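Local coordinates for N-acetylglucosamine-6-phosphate deacetylase (Thermotoga maritima, PDB 1O12), which probably catalyses the metal-dependent removal of the acetyl group from N-acetylglucosamine-6-phosphate in amino sugar metabolism, at residues Y130-K135 with A165-S170; M161-P166 with A186-A191; V204-H209 with K235-C240. All blocks are in the same frame, centred on the assembly; numbering follows the deposited sequence.

Contact 1: Y130-K135 with A165-S170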
loop_
_atom_site.group_PDB
_atom_site.type_symbol
_atom_site.label_atom_id
_atom_site.label_comp_id
_atom_site.label_asym_id
_atom_site.label_seq_id
_atom_site.Cartn_x
_atom_site.Cartn_y
_atom_site.Cartn_z
ATOM N N TYR A 130 23.954 5.651 -13.363
ATOM C CA TYR A 130 23.855 6.444 -12.142
ATOM C C TYR A 130 22.900 5.837 -11.100
ATOM O O TYR A 130 21.924 6.457 -10.639
ATOM C CB TYR A 130 23.448 7.868 -12.494
ATOM C CG TYR A 130 24.211 8.380 -13.680
ATOM C CD1 TYR A 130 25.606 8.475 -13.647
ATOM C CD2 TYR A 130 23.554 8.699 -14.870
ATOM C CE1 TYR A 130 26.329 8.862 -14.770
ATOM C CE2 TYR A 130 24.264 9.088 -16.001
ATOM C CZ TYR A 130 25.649 9.161 -15.952
ATOM O OH TYR A 130 26.351 9.467 -17.097
ATOM N N ILE A 131 23.204 4.618 -10.696
ATOM C CA ILE A 131 22.369 3.963 -9.736
ATOM C C ILE A 131 23.131 3.572 -8.500
ATOM O O ILE A 131 24.328 3.837 -8.376
ATOM C CB ILE A 131 21.674 2.727 -10.368
ATOM C CG1 ILE A 131 22.706 1.760 -10.963
ATOM C CG2 ILE A 131 20.688 3.207 -11.426
ATOM C CD1 ILE A 131 22.079 0.531 -11.654
ATOM N N SER A 132 22.407 2.958 -7.574
ATOM C CA SER A 132 22.963 2.494 -6.314
ATOM C C SER A 132 23.604 1.117 -6.514
ATOM O O SER A 132 23.007 0.221 -7.127
ATOM C CB SER A 132 21.835 2.400 -5.295
ATOM O OG SER A 132 22.174 1.587 -4.201
ATOM N N LYS A 133 24.829 0.942 -6.025
ATOM C CA LYS A 133 25.471 -0.368 -6.147
ATOM C C LYS A 133 24.768 -1.364 -5.203
ATOM O O LYS A 133 24.759 -2.573 -5.465
ATOM C CB LYS A 133 26.966 -0.283 -5.810
ATOM C CG LYS A 133 27.808 0.476 -6.846
ATOM C CD LYS A 133 29.115 0.911 -6.227
ATOM C CE LYS A 133 29.994 1.647 -7.203
ATOM N NZ LYS A 133 31.381 1.763 -6.655
ATOM N N GLU A 134 24.159 -0.860 -4.126
ATOM C CA GLU A 134 23.480 -1.733 -3.173
ATOM C C GLU A 134 22.172 -2.338 -3.728
ATOM O O GLU A 134 21.640 -3.319 -3.197
ATOM C CB GLU A 134 23.207 -0.974 -1.867
ATOM C CG GLU A 134 22.915 -1.913 -0.695
ATOM C CD GLU A 134 22.616 -1.191 0.616
ATOM O OE1 GLU A 134 23.417 -0.295 0.991
ATOM O OE2 GLU A 134 21.596 -1.534 1.277
ATOM N N LYS A 135 21.659 -1.748 -4.801
ATOM C CA LYS A 135 20.449 -2.238 -5.435
ATOM C C LYS A 135 20.756 -2.321 -6.928
ATOM O O LYS A 135 19.922 -2.026 -7.771
ATOM C CB LYS A 135 19.282 -1.275 -5.167
ATOM C CG LYS A 135 18.671 -1.406 -3.781
ATOM C CD LYS A 135 18.074 -2.789 -3.616
ATOM C CE LYS A 135 17.506 -3.004 -2.248
ATOM N NZ LYS A 135 16.966 -4.392 -2.104
ATOM N N ALA A 165 19.227 6.707 -9.253
ATOM C CA ALA A 165 18.998 6.531 -7.822
ATOM C C ALA A 165 19.212 7.899 -7.156
ATOM O O ALA A 165 20.329 8.349 -7.040
ATOM C CB ALA A 165 19.973 5.497 -7.270
ATOM N N PRO A 166 18.131 8.565 -6.700
ATOM C CA PRO A 166 18.177 9.893 -6.050
ATOM C C PRO A 166 19.228 10.148 -4.944
ATOM O O PRO A 166 19.617 11.296 -4.705
ATOM C CB PRO A 166 16.759 10.072 -5.512
ATOM C CG PRO A 166 15.937 9.255 -6.452
ATOM C CD PRO A 166 16.766 8.011 -6.636
ATOM N N GLU A 167 19.692 9.096 -4.274
ATOM C CA GLU A 167 20.665 9.293 -3.203
ATOM C C GLU A 167 22.118 9.308 -3.697
ATOM O O GLU A 167 23.038 9.687 -2.957
ATOM C CB GLU A 167 20.489 8.213 -2.119
ATOM C CG GLU A 167 21.076 6.865 -2.479
ATOM C CD GLU A 167 20.179 6.003 -3.359
ATOM O OE1 GLU A 167 19.229 6.537 -3.993
ATOM O OE2 GLU A 167 20.446 4.779 -3.422
ATOM N N ILE A 168 22.326 8.907 -4.945
ATOM C CA ILE A 168 23.668 8.855 -5.490
ATOM C C ILE A 168 24.281 10.252 -5.538
ATOM O O ILE A 168 23.582 11.267 -5.556
ATOM C CB ILE A 168 23.666 8.173 -6.901
ATOM C CG1 ILE A 168 25.033 7.562 -7.185
ATOM C CG2 ILE A 168 23.327 9.180 -7.992
ATOM C CD1 ILE A 168 25.111 6.740 -8.505
ATOM N N GLU A 169 25.603 10.304 -5.533
ATOM C CA GLU A 169 26.319 11.574 -5.574
ATOM C C GLU A 169 26.036 12.317 -6.872
ATOM O O GLU A 169 26.074 11.723 -7.953
ATOM C CB GLU A 169 27.824 11.310 -5.466
ATOM C CG GLU A 169 28.690 12.560 -5.373
ATOM C CD GLU A 169 30.123 12.295 -5.803
ATOM O OE1 GLU A 169 30.659 11.211 -5.449
ATOM O OE2 GLU A 169 30.705 13.171 -6.490
ATOM N N SER A 170 25.761 13.613 -6.754
ATOM C CA SER A 170 25.489 14.483 -7.903
ATOM C C SER A 170 24.231 14.123 -8.676
ATOM O O SER A 170 24.063 14.504 -9.836
ATOM C CB SER A 170 26.687 14.498 -8.862
ATOM O OG SER A 170 27.785 15.172 -8.280
#

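Contact 2: M161-P166 with A186-A191. With FE (Fe (III) ion), chain C.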
loop_
_atom_site.group_PDB
_atom_site.type_symbol
_atom_site.label_atom_id
_atom_site.label_comp_id
_atom_site.label_asym_id
_atom_site.label_seq_id
_atom_site.Cartn_x
_atom_site.Cartn_y
_atom_site.Cartn_z
HETATM N N MSE A 161 14.571 8.648 -21.869
HETATM C CA MSE A 161 14.274 8.329 -20.487
HETATM C C MSE A 161 15.550 7.930 -19.774
HETATM O O MSE A 161 16.486 7.431 -20.388
HETATM C CB MSE A 161 13.260 7.194 -20.433
HETATM C CG MSE A 161 12.789 6.893 -19.058
HETATM SE SE MSE A 161 11.295 5.657 -19.027
HETATM C CE MSE A 161 9.836 6.838 -19.558
ATOM N N LEU A 162 15.584 8.117 -18.471
ATOM C CA LEU A 162 16.783 7.793 -17.731
ATOM C C LEU A 162 16.420 7.315 -16.347
ATOM O O LEU A 162 15.693 8.003 -15.639
ATOM C CB LEU A 162 17.623 9.061 -17.633
ATOM C CG LEU A 162 18.948 9.283 -16.900
ATOM C CD1 LEU A 162 18.959 8.617 -15.530
ATOM C CD2 LEU A 162 20.044 8.815 -17.777
ATOM N N THR A 163 16.916 6.147 -15.951
ATOM C CA THR A 163 16.645 5.653 -14.596
ATOM C C THR A 163 17.843 5.889 -13.656
ATOM O O THR A 163 18.947 5.377 -13.887
ATOM C CB THR A 163 16.310 4.153 -14.575
ATOM O OG1 THR A 163 15.084 3.936 -15.263
ATOM C CG2 THR A 163 16.162 3.660 -13.130
ATOM N N PHE A 164 17.600 6.645 -12.584
ATOM C CA PHE A 164 18.633 6.979 -11.597
ATOM C C PHE A 164 18.219 6.740 -10.127
ATOM O O PHE A 164 17.020 6.601 -9.793
ATOM C CB PHE A 164 19.011 8.445 -11.744
ATOM C CG PHE A 164 18.009 9.379 -11.130
ATOM C CD1 PHE A 164 18.296 10.033 -9.932
ATOM C CD2 PHE A 164 16.750 9.553 -11.715
ATOM C CE1 PHE A 164 17.351 10.839 -9.330
ATOM C CE2 PHE A 164 15.782 10.366 -11.112
ATOM C CZ PHE A 164 16.082 11.010 -9.920
ATOM N N ALA A 165 19.227 6.707 -9.253
ATOM C CA ALA A 165 18.998 6.531 -7.822
ATOM C C ALA A 165 19.212 7.899 -7.156
ATOM O O ALA A 165 20.329 8.349 -7.040
ATOM C CB ALA A 165 19.973 5.497 -7.270
ATOM N N PRO A 166 18.131 8.565 -6.700
ATOM C CA PRO A 166 18.177 9.893 -6.050
ATOM C C PRO A 166 19.228 10.148 -4.944
ATOM O O PRO A 166 19.617 11.296 -4.705
ATOM C CB PRO A 166 16.759 10.072 -5.512
ATOM C CG PRO A 166 15.937 9.255 -6.452
ATOM C CD PRO A 166 16.766 8.011 -6.636
ATOM N N ALA A 186 12.998 7.046 -11.078
ATOM C CA ALA A 186 13.762 6.542 -9.936
ATOM C C ALA A 186 13.714 5.025 -9.897
ATOM O O ALA A 186 12.654 4.416 -10.095
ATOM C CB ALA A 186 13.212 7.122 -8.636
ATOM N N GLY A 187 14.879 4.431 -9.651
ATOM C CA GLY A 187 15.016 2.990 -9.576
ATOM C C GLY A 187 16.434 2.619 -9.177
ATOM O O GLY A 187 17.358 3.434 -9.310
ATOM N N HIS A 188 16.599 1.388 -8.675
ATOM C CA HIS A 188 17.894 0.865 -8.225
ATOM C C HIS A 188 18.471 1.799 -7.189
ATOM O O HIS A 188 19.595 2.252 -7.304
ATOM C CB HIS A 188 18.827 0.745 -9.418
ATOM C CG HIS A 188 18.373 -0.269 -10.415
ATOM N ND1 HIS A 188 18.425 -1.630 -10.170
ATOM C CD2 HIS A 188 17.824 -0.127 -11.647
ATOM C CE1 HIS A 188 17.936 -2.281 -11.211
ATOM N NE2 HIS A 188 17.564 -1.393 -12.121
ATOM N N SER A 189 17.681 2.070 -6.163
ATOM C CA SER A 189 18.065 3.012 -5.137
ATOM C C SER A 189 17.676 2.611 -3.725
ATOM O O SER A 189 16.774 1.799 -3.524
ATOM C CB SER A 189 17.415 4.353 -5.480
ATOM O OG SER A 189 17.060 5.092 -4.326
ATOM N N ILE A 190 18.372 3.168 -2.738
ATOM C CA ILE A 190 18.006 2.897 -1.341
ATOM C C ILE A 190 17.528 4.192 -0.720
ATOM O O ILE A 190 17.309 4.266 0.470
ATOM C CB ILE A 190 19.168 2.338 -0.470
ATOM C CG1 ILE A 190 20.413 3.206 -0.618
ATOM C CG2 ILE A 190 19.416 0.888 -0.803
ATOM C CD1 ILE A 190 21.645 2.532 0.003
ATOM N N ALA A 191 17.364 5.213 -1.543
ATOM C CA ALA A 191 16.911 6.503 -1.065
ATOM C C ALA A 191 15.688 6.437 -0.138
ATOM O O ALA A 191 14.779 5.602 -0.292
ATOM C CB ALA A 191 16.610 7.412 -2.250
HETATM FE FE FE C . 16.805 -2.850 -13.630
#

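Contact 3: V204-H209 with K235-C240. With FE (Fe (III) ion), chain C.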
loop_
_atom_site.group_PDB
_atom_site.type_symbol
_atom_site.label_atom_id
_atom_site.label_comp_id
_atom_site.label_asym_id
_atom_site.label_seq_id
_atom_site.Cartn_x
_atom_site.Cartn_y
_atom_site.Cartn_z
ATOM N N VAL A 204 10.129 14.960 -10.787
ATOM C CA VAL A 204 10.362 13.553 -11.119
ATOM C C VAL A 204 9.136 12.799 -10.631
ATOM O O VAL A 204 8.856 12.784 -9.424
ATOM C CB VAL A 204 11.634 12.967 -10.419
ATOM C CG1 VAL A 204 11.795 11.504 -10.796
ATOM C CG2 VAL A 204 12.907 13.787 -10.819
ATOM N N LYS A 205 8.392 12.175 -11.539
ATOM C CA LYS A 205 7.199 11.478 -11.090
ATOM C C LYS A 205 7.033 10.044 -11.591
ATOM O O LYS A 205 5.926 9.592 -11.876
ATOM C CB LYS A 205 5.970 12.326 -11.424
ATOM C CG LYS A 205 5.985 13.685 -10.754
ATOM C CD LYS A 205 4.849 14.550 -11.261
ATOM C CE LYS A 205 4.736 15.868 -10.493
ATOM N NZ LYS A 205 3.559 16.653 -10.997
ATOM N N ARG A 206 8.132 9.305 -11.629
ATOM C CA ARG A 206 8.072 7.945 -12.111
ATOM C C ARG A 206 9.052 6.999 -11.373
ATOM O O ARG A 206 10.144 7.405 -10.970
ATOM C CB ARG A 206 8.364 8.003 -13.620
ATOM C CG ARG A 206 8.154 6.753 -14.429
ATOM C CD ARG A 206 8.640 7.022 -15.825
ATOM N NE ARG A 206 8.304 5.963 -16.748
ATOM C CZ ARG A 206 8.881 4.762 -16.792
ATOM N NH1 ARG A 206 9.855 4.466 -15.942
ATOM N NH2 ARG A 206 8.469 3.862 -17.705
ATOM N N ILE A 207 8.648 5.745 -11.182
ATOM C CA ILE A 207 9.505 4.740 -10.545
ATOM C C ILE A 207 9.731 3.517 -11.487
ATOM O O ILE A 207 8.766 2.958 -12.036
ATOM C CB ILE A 207 8.909 4.308 -9.217
ATOM C CG1 ILE A 207 8.952 5.499 -8.254
ATOM C CG2 ILE A 207 9.689 3.102 -8.656
ATOM C CD1 ILE A 207 8.419 5.206 -6.890
ATOM N N THR A 208 11.006 3.145 -11.685
ATOM C CA THR A 208 11.414 2.052 -12.586
ATOM C C THR A 208 11.193 0.669 -11.950
ATOM O O THR A 208 11.593 0.418 -10.808
ATOM C CB THR A 208 12.921 2.273 -13.063
ATOM O OG1 THR A 208 12.991 3.498 -13.792
ATOM C CG2 THR A 208 13.429 1.149 -13.977
ATOM N N HIS A 209 10.587 -0.217 -12.740
ATOM C CA HIS A 209 10.135 -1.555 -12.325
ATOM C C HIS A 209 9.962 -1.726 -10.815
ATOM O O HIS A 209 10.791 -2.318 -10.121
ATOM C CB HIS A 209 10.969 -2.703 -12.941
ATOM C CG HIS A 209 12.441 -2.587 -12.734
ATOM N ND1 HIS A 209 12.996 -2.136 -11.560
ATOM C CD2 HIS A 209 13.478 -2.871 -13.558
ATOM C CE1 HIS A 209 14.314 -2.140 -11.671
ATOM N NE2 HIS A 209 14.631 -2.581 -12.874
ATOM N N LYS A 235 3.927 7.577 -11.350
ATOM C CA LYS A 235 3.497 6.336 -11.980
ATOM C C LYS A 235 4.512 5.222 -11.688
ATOM O O LYS A 235 5.697 5.503 -11.488
ATOM C CB LYS A 235 3.322 6.536 -13.488
ATOM C CG LYS A 235 2.423 7.706 -13.864
ATOM C CD LYS A 235 1.994 7.600 -15.325
ATOM C CE LYS A 235 1.131 8.775 -15.756
ATOM N NZ LYS A 235 0.052 9.061 -14.756
ATOM N N LEU A 236 4.060 3.973 -11.666
ATOM C CA LEU A 236 4.959 2.874 -11.375
ATOM C C LEU A 236 4.995 1.900 -12.520
ATOM O O LEU A 236 3.947 1.487 -13.021
ATOM C CB LEU A 236 4.510 2.117 -10.123
ATOM C CG LEU A 236 4.083 2.903 -8.878
ATOM C CD1 LEU A 236 3.679 1.949 -7.768
ATOM C CD2 LEU A 236 5.238 3.786 -8.435
ATOM N N GLU A 237 6.185 1.517 -12.967
ATOM C CA GLU A 237 6.181 0.547 -14.031
ATOM C C GLU A 237 6.171 -0.841 -13.367
ATOM O O GLU A 237 6.773 -1.039 -12.331
ATOM C CB GLU A 237 7.350 0.789 -15.023
ATOM C CG GLU A 237 8.724 0.372 -14.628
ATOM C CD GLU A 237 9.778 0.705 -15.698
ATOM O OE1 GLU A 237 10.854 0.085 -15.651
ATOM O OE2 GLU A 237 9.560 1.586 -16.571
ATOM N N LEU A 238 5.431 -1.776 -13.946
ATOM C CA LEU A 238 5.317 -3.115 -13.397
ATOM C C LEU A 238 5.619 -4.220 -14.425
ATOM O O LEU A 238 5.125 -4.180 -15.544
ATOM C CB LEU A 238 3.898 -3.348 -12.887
ATOM C CG LEU A 238 3.111 -2.431 -11.962
ATOM C CD1 LEU A 238 1.790 -3.165 -11.638
ATOM C CD2 LEU A 238 3.885 -2.101 -10.670
ATOM N N ILE A 239 6.416 -5.208 -14.045
ATOM C CA ILE A 239 6.698 -6.320 -14.949
ATOM C C ILE A 239 5.703 -7.434 -14.608
ATOM O O ILE A 239 5.880 -8.107 -13.599
ATOM C CB ILE A 239 8.134 -6.844 -14.761
ATOM C CG1 ILE A 239 9.139 -5.745 -15.109
ATOM C CG2 ILE A 239 8.359 -8.100 -15.623
ATOM C CD1 ILE A 239 10.531 -6.000 -14.552
ATOM N N CYS A 240 4.668 -7.636 -15.427
ATOM C CA CYS A 240 3.669 -8.652 -15.119
ATOM C C CYS A 240 3.899 -10.061 -15.593
ATOM O O CYS A 240 3.078 -10.614 -16.313
ATOM C CB CYS A 240 2.311 -8.213 -15.600
ATOM S SG CYS A 240 1.785 -6.828 -14.688
HETATM FE FE FE C . 16.805 -2.850 -13.630
#

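Contact 1: Y130-K135 with A165-S170
Tyr130 and Ala165 are tied backbone to backbone: Ala165 N donates to Tyr130 O at 3.0 Å. Within 165-170, Ile168 N returns a hydrogen bond to Ala165 O at 2.9 Å and closes a type I turn.

The apolar part is side chain against backbone. Ile168 has CG1 anti to its backbone N (chi1 -155°), and chi2 of 175° carries CD1 on in the extended direction. CD1 ends 3.0 Å from Ile131 O and 3.5 Å from Tyr130 C, over the backbone of Tyr130 and Ile131. Ile168 CG2 lies 4.0 Å from Tyr130 O. Beside it, Ala165 CB sits 3.5 Å from Ser132 N and also touches Ile131 CA. An alanine in place of Ile168 would probably leave the backbone of Tyr130 and Ile131 without the cover that CD1 gives it, opening a gap there.

Glu167 meets the other loop through a carboxylate whose bonds lie elsewhere. Its chain bends at chi2 (-82°), and OE2 packs 3.3 Å from Ser132 CB, while OE1 and OE2 are hydrogen-bonded to Ser189 OG and Ile190 N respectively.

The two loops follow strands 121-127 and 159-164, parallel neighbours in the TIM-barrel-type amidohydrolase fold. Tyr130 OH reaches Glu151 of helix 149-152, Pro166 and Glu167 touch helix 193-200, and the Ile131 side chain lies about 4 Å from that of the iron ligand His188.

Contact 2: M161-P166 with A186-A191
Phe164 O is met by two groups of the facing segment: Gly187 N donates a hydrogen bond at 3.1 Å from above the carbonyl plane, and the CA-H of Ala186 points at the same oxygen. The bond belongs to a parallel bridge between Phe164 and Ala186, where strands 159-164 and 183-186 of the barrel run out into loops.

Thr163 CG2 is anti to its backbone N, which sets this methyl 3.8 Å from Gly187 N and at the edge of the His188 ring. Gly187 has no side chain; a CB there would strike this methyl. Thr163 OG1 is hydrogen-bonded to Thr208 and His125.

Further on, Ala165 CB packs closely on Ser189 CB at 3.3 Å. The Pro166 ring lies alongside, with CG 4.1 Å from Ala186 CB and CB 4.2 Å from Ala191 CB. Ser189 OG, which Glu167 also holds, accepts from Ala191 N at 2.8 Å, an ST turn.

His188 NE2 binds the iron at 2.2 Å, with Glu127 and His209 as the other protein ligands. Its ND1 is hydrogen-bonded to Lys135 O, consistent with a ring whose rotation is fixed from both nitrogens, the carbonyl acting as a second-shell partner that keeps NE2 turned to the metal.

Contact 3: V204-H209 with K235-C240
Arg206 pairs with Lys235 and Ile207 with Leu236 in parallel register, the two segments running only 8° apart. Lys235 N donates to Lys205 O, Ile207 N to Lys235 O at 3.0 Å, and Glu237 N to Ile207 O at 3.1 Å.

The main polar link is a salt bridge. Arg206, its chain extended from CG to NE, brings both terminal nitrogens to one oxygen, Glu237 OE2: NH2 lies 2.8 Å from OE2 and meets it nearly along its C-O axis, whereas NH1, 3.0 Å from OE2, comes from above the carboxylate plane. The guanidinium and carboxylate planes stand 84° apart. Arg206 has a second acidic partner in Glu336, through NE, and Glu237 OE1 is hydrogen-bonded to His61.

Strands 206-207 and 235-239, with helix 223-230 between them, form a beta-alpha-beta unit of the barrel, and strand 262-265 continues the parallel sheet beyond 235-239. On the face opposite Arg206, Ile207 and Leu236 lie side by side, with Ile207 CB 3.8 Å from Leu236 CD2.

Thr208 CG2 packs 3.3 Å from Glu237 OE1 and also lies over the centre of one face of the His209 ring. At the far end, His209 CB rests 3.7 Å from CD1 of Ile239, a residue whose side chain also touches Asp267, the predicted proton donor/acceptor. The His209 ring carries NE2 to the iron at 2.3 Å.

Contacts 1 and 2 share Ala165 and Pro166 and lie about 6 Å apart between centres; Glu167 of contact 1 joins them, with OE1 2.6 Å from Ser189 OG and OE2 2.7 Å from Ile190 N, both probable hydrogen bonds. Contact 2 meets contact 3 at two probable hydrogen bonds, Thr163 OG1 to Thr208 OG1 and Ala186 O to Thr208 N, both 2.6 Å, with centres about 11 Å apart. Each of these two supplies one iron ligand, His188 NE2 and His209 NE2, which sit 3.3 Å apart at the metal. Contact 1 lies farther out, about 17 Å from contact 3 between centres, and reaches the site through Lys135 O and Ile131, both beside His188.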